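Local coordinates for mannitol dehydrogenase (PDB 1LJ8), which binds NAD and probably catalyses the reversible NAD-dependent oxidation of D-mannitol at C2 to D-fructose, at residues 375-378 and 379-382; 428-431 and 432-435; 416-419 and 420-424. All blocks are in the same frame, centred on the assembly; numbering follows the deposited sequence.

Interaction 1 of 3, residues 375-378 and 379-382; sequences CSDG and SSKF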
ATOM      1  N   CYS A 375      -2.150 -11.116   1.778  1.00 13.76           N
ATOM      2  CA  CYS A 375      -1.796 -12.007   0.663  1.00 12.90           C
ATOM      3  C   CYS A 375      -2.083 -11.364  -0.672  1.00 12.76           C
ATOM      4  O   CYS A 375      -1.528 -11.746  -1.677  1.00 11.39           O
ATOM      5  CB  CYS A 375      -2.681 -13.278   0.633  1.00 12.62           C
ATOM      6  SG  CYS A 375      -2.478 -14.454   1.929  1.00 14.35           S
ATOM      7  N   SER A 376      -3.026 -10.428  -0.692  1.00 13.59           N
ATOM      8  CA  SER A 376      -3.434  -9.897  -1.984  1.00 14.27           C
ATOM      9  C   SER A 376      -2.351  -9.263  -2.839  1.00 14.88           C
ATOM     10  O   SER A 376      -1.427  -8.607  -2.339  1.00 13.50           O
ATOM     11  CB  SER A 376      -4.607  -8.899  -1.813  1.00 16.91           C
ATOM     12  OG  SER A 376      -4.156  -7.618  -1.388  1.00 20.57           O
ATOM     13  N   ASP A 377      -2.453  -9.507  -4.141  1.00 13.47           N
ATOM     14  CA  ASP A 377      -1.555  -8.895  -5.110  1.00 14.75           C
ATOM     15  C   ASP A 377      -0.070  -9.257  -4.904  1.00 14.24           C
ATOM     16  O   ASP A 377       0.838  -8.399  -5.018  1.00 12.88           O
ATOM     17  CB  ASP A 377      -1.760  -7.352  -5.060  1.00 14.67           C
ATOM     18  CG  ASP A 377      -1.248  -6.632  -6.300  1.00 18.34           C
ATOM     19  OD1 ASP A 377      -0.860  -7.314  -7.293  1.00 17.02           O
ATOM     20  OD2 ASP A 377      -1.232  -5.354  -6.272  1.00 19.26           O
ATOM     21  N   GLY A 378       0.165 -10.530  -4.621  1.00 13.03           N
ATOM     22  CA  GLY A 378       1.546 -10.992  -4.476  1.00 14.07           C
ATOM     23  C   GLY A 378       2.313 -10.758  -5.775  1.00 13.29           C
ATOM     24  O   GLY A 378       3.531 -10.515  -5.736  1.00 13.50           O
ATOM     25  N   SER A 379       1.635 -10.859  -6.933  1.00 12.05           N
ATOM     26  CA  SER A 379       2.345 -10.636  -8.205  1.00 12.44           C
ATOM     27  C   SER A 379       2.978  -9.238  -8.256  1.00 12.28           C
ATOM     28  O   SER A 379       4.070  -9.070  -8.823  1.00 14.41           O
ATOM     29  CB  SER A 379       1.415 -10.851  -9.414  1.00 13.74           C
ATOM     30  OG  SER A 379       0.374  -9.887  -9.438  1.00 14.68           O
ATOM     31  N   SER A 380       2.355  -8.244  -7.624  1.00 13.09           N
ATOM     32  CA  SER A 380       2.955  -6.908  -7.614  1.00 12.57           C
ATOM     33  C   SER A 380       3.832  -6.677  -6.377  1.00 12.75           C
ATOM     34  O   SER A 380       4.749  -5.845  -6.416  1.00 13.10           O
ATOM     35  CB  SER A 380       1.879  -5.783  -7.606  1.00 15.89           C
ATOM     36  OG  SER A 380       0.906  -5.932  -8.654  1.00 14.43           O
ATOM     37  N   LYS A 381       3.531  -7.375  -5.284  1.00 13.05           N
ATOM     38  CA  LYS A 381       4.259  -7.167  -4.037  1.00 12.58           C
ATOM     39  C   LYS A 381       5.611  -7.864  -3.964  1.00 13.34           C
ATOM     40  O   LYS A 381       6.551  -7.292  -3.405  1.00 14.32           O
ATOM     41  CB  LYS A 381       3.399  -7.625  -2.855  1.00 12.52           C
ATOM     42  CG  LYS A 381       2.205  -6.726  -2.631  1.00 12.16           C
ATOM     43  CD  LYS A 381       1.298  -7.307  -1.584  1.00 11.84           C
ATOM     44  CE  LYS A 381       0.179  -6.244  -1.246  1.00 14.19           C
ATOM     45  NZ  LYS A 381      -0.782  -6.834  -0.301  1.00 12.69           N
ATOM     46  N   PHE A 382       5.717  -9.070  -4.514  1.00 11.80           N
ATOM     47  CA  PHE A 382       7.004  -9.744  -4.463  1.00 12.83           C
ATOM     48  C   PHE A 382       8.220  -8.927  -4.914  1.00 12.23           C
ATOM     49  O   PHE A 382       9.212  -8.888  -4.186  1.00 13.39           O
ATOM     50  CB  PHE A 382       6.972 -11.098  -5.210  1.00 13.20           C
ATOM     51  CG  PHE A 382       6.635 -12.273  -4.299  1.00 15.61           C
ATOM     52  CD1 PHE A 382       5.350 -12.781  -4.251  1.00 15.94           C
ATOM     53  CD2 PHE A 382       7.606 -12.825  -3.457  1.00 13.28           C
ATOM     54  CE1 PHE A 382       5.011 -13.816  -3.400  1.00 15.87           C
ATOM     55  CE2 PHE A 382       7.283 -13.873  -2.583  1.00 14.40           C
ATOM     56  CZ  PHE A 382       5.972 -14.380  -2.552  1.00 15.47           C
TER
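Asp-377 reaches forward to Ser-380 as the N-cap of helix 378-385, offering its carboxylate oxygen OD1, and its backbone O, to the first turn, where amide groups lack earlier carbonyl partners. This partly exposed side of the contact is polar; its serine hydroxyl bond is short, while the amide of Ser-380 is held only weakly. With CG anti to the backbone N (chi1 -161°), the carboxylate swings along the chain to meet the serine. Ser-380 OG donates to Asp-377 OD1 over 2.6 Å, from the syn side but 25° out of the carboxylate plane. The capping bond proper, from Ser-380 N to Asp-377 OD1, is weak at 3.4 Å. Aspartate suits the place doubly: its carboxylate accepts from both groups, and it tolerates the left-handed backbone conformation that turns the chain into the helix.

The opposite character appears at Gly-378 and Phe-382, both buried. Phe-382 N makes a nearly straight bond to Gly-378 O, and the ring brings its CD1 edge to 3.3 Å from that same Gly-378 O. The ring comes close to Gly-378, where a beta carbon would just reach contact with Phe-382 CE1. Trp-410 of helix 401-413 and Ile-454 also pack against the phenylalanine, while Ser-379 OG is satisfied by Asp-428.

Lys-381 is buried too; its side chain comes within about 6 Å of the bound NAD (nearest atoms) and touches Glu-133 of the cofactor site. Its backbone N is bonded to Asp-377 O in the carbonyl plane. The aliphatic chain, extended beyond CG, runs back beneath the turn, with CG 3.2 Å from Asp-377 O. Its ammonium end then meets the loop carbonyl that precedes the cap: Lys-381 NZ donates to Ser-376 O at 2.8 Å, tilted 20° from the carbonyl plane.

Interaction 2 of 3, residues 428-431 and 432-435; sequences DPRA and EFCQ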
ATOM      1  N   ASP A 428      -5.706 -11.334  -6.707  1.00 16.90           N
ATOM      2  CA  ASP A 428      -4.536 -10.817  -7.405  1.00 17.34           C
ATOM      3  C   ASP A 428      -5.012 -10.346  -8.760  1.00 19.52           C
ATOM      4  O   ASP A 428      -5.814 -11.028  -9.401  1.00 20.03           O
ATOM      5  CB  ASP A 428      -3.522 -11.956  -7.569  1.00 14.39           C
ATOM      6  CG  ASP A 428      -2.149 -11.488  -8.048  1.00 18.29           C
ATOM      7  OD1 ASP A 428      -1.185 -11.723  -7.263  1.00 16.62           O
ATOM      8  OD2 ASP A 428      -2.021 -10.917  -9.189  1.00 16.75           O
ATOM      9  N   PRO A 429      -4.540  -9.180  -9.211  1.00 20.27           N
ATOM     10  CA  PRO A 429      -4.976  -8.684 -10.523  1.00 20.31           C
ATOM     11  C   PRO A 429      -4.551  -9.617 -11.654  1.00 21.07           C
ATOM     12  O   PRO A 429      -5.116  -9.585 -12.736  1.00 22.32           O
ATOM     13  CB  PRO A 429      -4.347  -7.292 -10.592  1.00 20.78           C
ATOM     14  CG  PRO A 429      -3.098  -7.410  -9.715  1.00 20.76           C
ATOM     15  CD  PRO A 429      -3.626  -8.232  -8.545  1.00 19.86           C
ATOM     16  N   ARG A 430      -3.588 -10.499 -11.397  1.00 18.84           N
ATOM     17  CA  ARG A 430      -3.153 -11.430 -12.423  1.00 19.15           C
ATOM     18  C   ARG A 430      -3.421 -12.845 -11.932  1.00 18.89           C
ATOM     19  O   ARG A 430      -2.646 -13.756 -12.202  1.00 19.93           O
ATOM     20  CB  ARG A 430      -1.652 -11.277 -12.682  1.00 20.21           C
ATOM     21  CG  ARG A 430      -1.250  -9.845 -13.007  1.00 20.71           C
ATOM     22  CD  ARG A 430       0.181  -9.796 -13.553  1.00 21.90           C
ATOM     23  NE  ARG A 430       0.293 -10.501 -14.838  1.00 22.12           N
ATOM     24  CZ  ARG A 430       1.446 -10.761 -15.454  1.00 21.31           C
ATOM     25  NH1 ARG A 430       2.602 -10.372 -14.918  1.00 20.05           N
ATOM     26  NH2 ARG A 430       1.446 -11.435 -16.614  1.00 21.85           N
ATOM     27  N   ALA A 431      -4.526 -13.024 -11.223  1.00 20.31           N
ATOM     28  CA  ALA A 431      -4.828 -14.330 -10.641  1.00 21.25           C
ATOM     29  C   ALA A 431      -4.826 -15.475 -11.652  1.00 22.09           C
ATOM     30  O   ALA A 431      -4.148 -16.507 -11.456  1.00 21.12           O
ATOM     31  CB  ALA A 431      -6.194 -14.285  -9.889  1.00 21.43           C
ATOM     32  N   GLU A 432      -5.595 -15.307 -12.725  1.00 22.99           N
ATOM     33  CA  GLU A 432      -5.698 -16.359 -13.729  1.00 25.20           C
ATOM     34  C   GLU A 432      -4.314 -16.752 -14.239  1.00 23.31           C
ATOM     35  O   GLU A 432      -3.959 -17.937 -14.268  1.00 24.13           O
ATOM     36  CB  GLU A 432      -6.599 -15.886 -14.868  1.00 27.76           C
ATOM     37  CG  GLU A 432      -6.634 -16.818 -16.043  1.00 33.55           C
ATOM     38  CD  GLU A 432      -8.008 -16.820 -16.690  1.00 37.14           C
ATOM     39  OE1 GLU A 432      -8.686 -15.763 -16.639  1.00 38.73           O
ATOM     40  OE2 GLU A 432      -8.410 -17.874 -17.230  1.00 39.20           O
ATOM     41  N   PHE A 433      -3.541 -15.749 -14.622  1.00 22.34           N
ATOM     42  CA  PHE A 433      -2.175 -15.952 -15.079  1.00 21.73           C
ATOM     43  C   PHE A 433      -1.320 -16.691 -14.013  1.00 21.13           C
ATOM     44  O   PHE A 433      -0.620 -17.665 -14.334  1.00 22.17           O
ATOM     45  CB  PHE A 433      -1.540 -14.600 -15.401  1.00 23.04           C
ATOM     46  CG  PHE A 433      -0.079 -14.678 -15.716  1.00 23.07           C
ATOM     47  CD1 PHE A 433       0.356 -15.060 -16.981  1.00 24.64           C
ATOM     48  CD2 PHE A 433       0.872 -14.377 -14.737  1.00 24.19           C
ATOM     49  CE1 PHE A 433       1.728 -15.139 -17.278  1.00 24.51           C
ATOM     50  CE2 PHE A 433       2.233 -14.451 -15.009  1.00 23.83           C
ATOM     51  CZ  PHE A 433       2.676 -14.831 -16.289  1.00 23.51           C
ATOM     52  N   CYS A 434      -1.363 -16.248 -12.758  1.00 20.82           N
ATOM     53  CA  CYS A 434      -0.528 -16.911 -11.740  1.00 21.03           C
ATOM     54  C   CYS A 434      -0.981 -18.347 -11.432  1.00 21.29           C
ATOM     55  O   CYS A 434      -0.158 -19.222 -11.251  1.00 21.29           O
ATOM     56  CB  CYS A 434      -0.478 -16.088 -10.440  1.00 19.21           C
ATOM     57  SG  CYS A 434       0.321 -14.427 -10.672  1.00 21.39           S
ATOM     58  N   GLN A 435      -2.286 -18.592 -11.355  1.00 23.34           N
ATOM     59  CA  GLN A 435      -2.739 -19.951 -11.098  1.00 24.21           C
ATOM     60  C   GLN A 435      -2.297 -20.864 -12.236  1.00 24.07           C
ATOM     61  O   GLN A 435      -1.999 -22.053 -12.024  1.00 23.39           O
ATOM     62  CB  GLN A 435      -4.265 -19.975 -10.939  1.00 25.51           C
ATOM     63  CG  GLN A 435      -4.721 -19.337  -9.614  1.00 26.96           C
ATOM     64  CD  GLN A 435      -6.092 -19.836  -9.187  1.00 31.00           C
ATOM     65  OE1 GLN A 435      -7.084 -19.598  -9.882  1.00 34.02           O
ATOM     66  NE2 GLN A 435      -6.153 -20.551  -8.052  1.00 31.79           N
TER
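Arg-430 lays its guanidinium flat over the ring of Phe-433, three residues further on, with the two side chains side by side and pointing the same way. The planes are only 13° apart, and Arg-430 CZ stands 4.0 Å from the centroid of the Phe-433 ring, a cation-pi stack. NH2 does most of the touching: it sits over the middle of the ring, with Arg-430 NH2 3.5 Å from Phe-433 CE2. A bend at chi3 (65°) folds the arginine tip back over the ring. A long, flat cation can do this while NH1 remains available for its salt bridge to Glu-453, which probably limits the rotation of the guanidinium as well.

Behind the stack is a type I beta turn from Asp-428 to Ala-431 that leads directly into helix 431-437, with Arg-430 at the N-cap position. Its start is an Asx turn: Arg-430 N donates to Asp-428 OD2 at 2.7 Å, using the anti lone pair of an oxygen that also accepts from Ser-379. Replacing Phe-433 by an alanine would remove the ring on which the guanidinium rests, and would probably open a gap beside Val-451 and leave the arginine freer to turn.

Ala-431, the first helical residue, takes part mainly through its backbone. Gln-435 N bonds almost straight to Ala-431 O at 2.8 Å. The preceding carbonyl is used in the same way, Cys-434 N reaching Arg-430 O at 2.9 Å, while the cysteine side chain turns inward to touch Ser-379 and Leu-414.

Interaction 3 of 3, residues 416-419 and 420-424; sequences GVDE and NGVSY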
ATOM      1  N   GLY A 416      -5.100 -22.633  -4.432  1.00 17.60           N
ATOM      2  CA  GLY A 416      -6.449 -22.347  -3.916  1.00 18.08           C
ATOM      3  C   GLY A 416      -7.130 -23.227  -2.871  1.00 19.57           C
ATOM      4  O   GLY A 416      -8.372 -23.171  -2.761  1.00 19.92           O
ATOM      5  N   VAL A 417      -6.373 -24.006  -2.102  1.00 18.15           N
ATOM      6  CA  VAL A 417      -6.964 -24.854  -1.060  1.00 19.70           C
ATOM      7  C   VAL A 417      -5.977 -24.923   0.094  1.00 18.16           C
ATOM      8  O   VAL A 417      -4.777 -25.144  -0.126  1.00 20.07           O
ATOM      9  CB  VAL A 417      -7.247 -26.323  -1.525  1.00 20.93           C
ATOM     10  CG1 VAL A 417      -8.079 -27.042  -0.437  1.00 21.77           C
ATOM     11  CG2 VAL A 417      -8.016 -26.331  -2.810  1.00 24.30           C
ATOM     12  N   ASP A 418      -6.448 -24.707   1.319  1.00 16.91           N
ATOM     13  CA  ASP A 418      -5.525 -24.740   2.448  1.00 15.87           C
ATOM     14  C   ASP A 418      -5.430 -26.109   3.090  1.00 16.49           C
ATOM     15  O   ASP A 418      -6.044 -27.072   2.609  1.00 15.87           O
ATOM     16  CB  ASP A 418      -5.842 -23.613   3.484  1.00 16.29           C
ATOM     17  CG  ASP A 418      -7.141 -23.829   4.264  1.00 18.07           C
ATOM     18  OD1 ASP A 418      -7.621 -24.976   4.351  1.00 16.85           O
ATOM     19  OD2 ASP A 418      -7.654 -22.824   4.811  1.00 17.98           O
ATOM     20  N   GLU A 419      -4.643 -26.220   4.159  1.00 15.99           N
ATOM     21  CA  GLU A 419      -4.452 -27.514   4.783  1.00 17.31           C
ATOM     22  C   GLU A 419      -5.709 -28.057   5.464  1.00 17.97           C
ATOM     23  O   GLU A 419      -5.769 -29.245   5.746  1.00 18.77           O
ATOM     24  CB  GLU A 419      -3.295 -27.472   5.788  1.00 15.36           C
ATOM     25  CG  GLU A 419      -1.956 -27.303   5.038  1.00 16.23           C
ATOM     26  CD  GLU A 419      -0.709 -27.276   5.923  1.00 16.82           C
ATOM     27  OE1 GLU A 419      -0.773 -27.308   7.183  1.00 16.84           O
ATOM     28  OE2 GLU A 419       0.387 -27.189   5.332  1.00 17.03           O
ATOM     29  N   ASN A 420      -6.668 -27.185   5.736  1.00 18.06           N
ATOM     30  CA  ASN A 420      -7.924 -27.653   6.360  1.00 19.27           C
ATOM     31  C   ASN A 420      -8.982 -27.992   5.292  1.00 20.04           C
ATOM     32  O   ASN A 420     -10.132 -28.333   5.636  1.00 19.54           O
ATOM     33  CB  ASN A 420      -8.506 -26.575   7.287  1.00 17.95           C
ATOM     34  CG  ASN A 420      -7.705 -26.418   8.549  1.00 18.28           C
ATOM     35  OD1 ASN A 420      -7.046 -27.352   8.970  1.00 18.36           O
ATOM     36  ND2 ASN A 420      -7.788 -25.245   9.189  1.00 18.29           N
ATOM     37  N   GLY A 421      -8.622 -27.877   4.014  1.00 19.80           N
ATOM     38  CA  GLY A 421      -9.593 -28.157   2.958  1.00 18.74           C
ATOM     39  C   GLY A 421     -10.454 -26.962   2.580  1.00 20.88           C
ATOM     40  O   GLY A 421     -11.419 -27.087   1.806  1.00 21.82           O
ATOM     41  N   VAL A 422     -10.106 -25.778   3.054  1.00 18.86           N
ATOM     42  CA  VAL A 422     -10.916 -24.597   2.754  1.00 22.25           C
ATOM     43  C   VAL A 422     -10.396 -24.012   1.459  1.00 24.13           C
ATOM     44  O   VAL A 422      -9.179 -23.746   1.328  1.00 21.95           O
ATOM     45  CB  VAL A 422     -10.801 -23.567   3.878  1.00 22.85           C
ATOM     46  CG1 VAL A 422     -11.647 -22.289   3.555  1.00 23.32           C
ATOM     47  CG2 VAL A 422     -11.231 -24.226   5.201  1.00 24.54           C
ATOM     48  N   SER A 423     -11.310 -23.853   0.503  1.00 22.74           N
ATOM     49  CA  SER A 423     -10.999 -23.320  -0.821  1.00 24.40           C
ATOM     50  C   SER A 423     -11.170 -21.818  -0.876  1.00 25.74           C
ATOM     51  O   SER A 423     -12.095 -21.271  -0.287  1.00 27.75           O
ATOM     52  CB  SER A 423     -11.940 -23.906  -1.842  1.00 23.91           C
ATOM     53  OG  SER A 423     -11.869 -25.313  -1.788  1.00 29.57           O
ATOM     54  N   TYR A 424     -10.299 -21.158  -1.623  1.00 23.79           N
ATOM     55  CA  TYR A 424     -10.385 -19.717  -1.770  1.00 23.12           C
ATOM     56  C   TYR A 424     -10.039 -19.260  -3.166  1.00 24.07           C
ATOM     57  O   TYR A 424      -9.385 -19.979  -3.962  1.00 23.03           O
ATOM     58  CB  TYR A 424      -9.467 -19.051  -0.747  1.00 23.40           C
ATOM     59  CG  TYR A 424      -8.077 -19.639  -0.754  1.00 21.64           C
ATOM     60  CD1 TYR A 424      -7.099 -19.138  -1.614  1.00 20.81           C
ATOM     61  CD2 TYR A 424      -7.752 -20.714   0.071  1.00 20.45           C
ATOM     62  CE1 TYR A 424      -5.821 -19.699  -1.651  1.00 18.69           C
ATOM     63  CE2 TYR A 424      -6.473 -21.297   0.041  1.00 19.75           C
ATOM     64  CZ  TYR A 424      -5.516 -20.769  -0.834  1.00 18.48           C
ATOM     65  OH  TYR A 424      -4.246 -21.343  -0.874  1.00 16.27           O
TER
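Tyr-424 lays one face of its ring over Gly-416, closing the open end of a short beta hairpin whose tip is a type I turn from Asp-418 to Gly-421 with a G1 bulge. Gly-416 CA makes a CH-pi contact 3.8 Å from the centroid of the Tyr-424 ring, 24° off the ring normal. The ring reaches back over the other arm because CG lies between the backbone N and carbonyl carbon (chi1 50°). Asp-418 N lies near the ring plane, at its edge. The hydroxyl bonds to Tyr-413 O, and Phe-311 meets the ring edge-to-face, so the tyrosine ties this largely exposed hairpin to neighbouring helices.

Glycine fits position 416 because its backbone has a positive phi on leaving the preceding helix, and a beta carbon would crowd Tyr-424 O. Gly-421, also at positive phi, is the usual residue of a G1 bulge. Between the arms, Val-417 and Ser-423 form a non-hydrogen-bonded pair, flanked by the bonds Tyr-424 N to Gly-416 O, 3.0 Å, and Asp-418 N to Val-422 O, 2.9 Å.

Asp-418 points across the turn, its side chain set obliquely against that of Val-422. OD2 lies 3.4 Å from Val-422 CB and forms a salt bridge to Arg-316, which would be expected to favour the charged carboxylate. OD1 works inside the loop, gripped by two amides from opposite faces of the carboxylate plane: Asn-420 N at 2.8 Å from Asp-418 OD1, the more bent bond of the two (131° at the hydrogen), and Val-422 N, straighter, at 2.9 Å from the same oxygen.

All three are local contacts within the C-terminal domain, differing in depth. Interaction 1 is the innermost, its centre about 11 Å from the chain centre, and mixes buried packing with polar capping near NAD. Interaction 2, at the surface, likewise starts a helix, but relies on a turn and a cation-pi stack. These two adjoin: the probable hydrogen bond from Ser-379 OG to Asp-428 OD2, 2.6 Å long, joins one helix start to the other. Interaction 3 is the outermost, its centre about 26 Å from the chain centre, a hairpin away from the cofactor site. It shares the loop between helices 401-413 and 431-437 with the turn of interaction 2, yet relies largely on cross-arm backbone bonds.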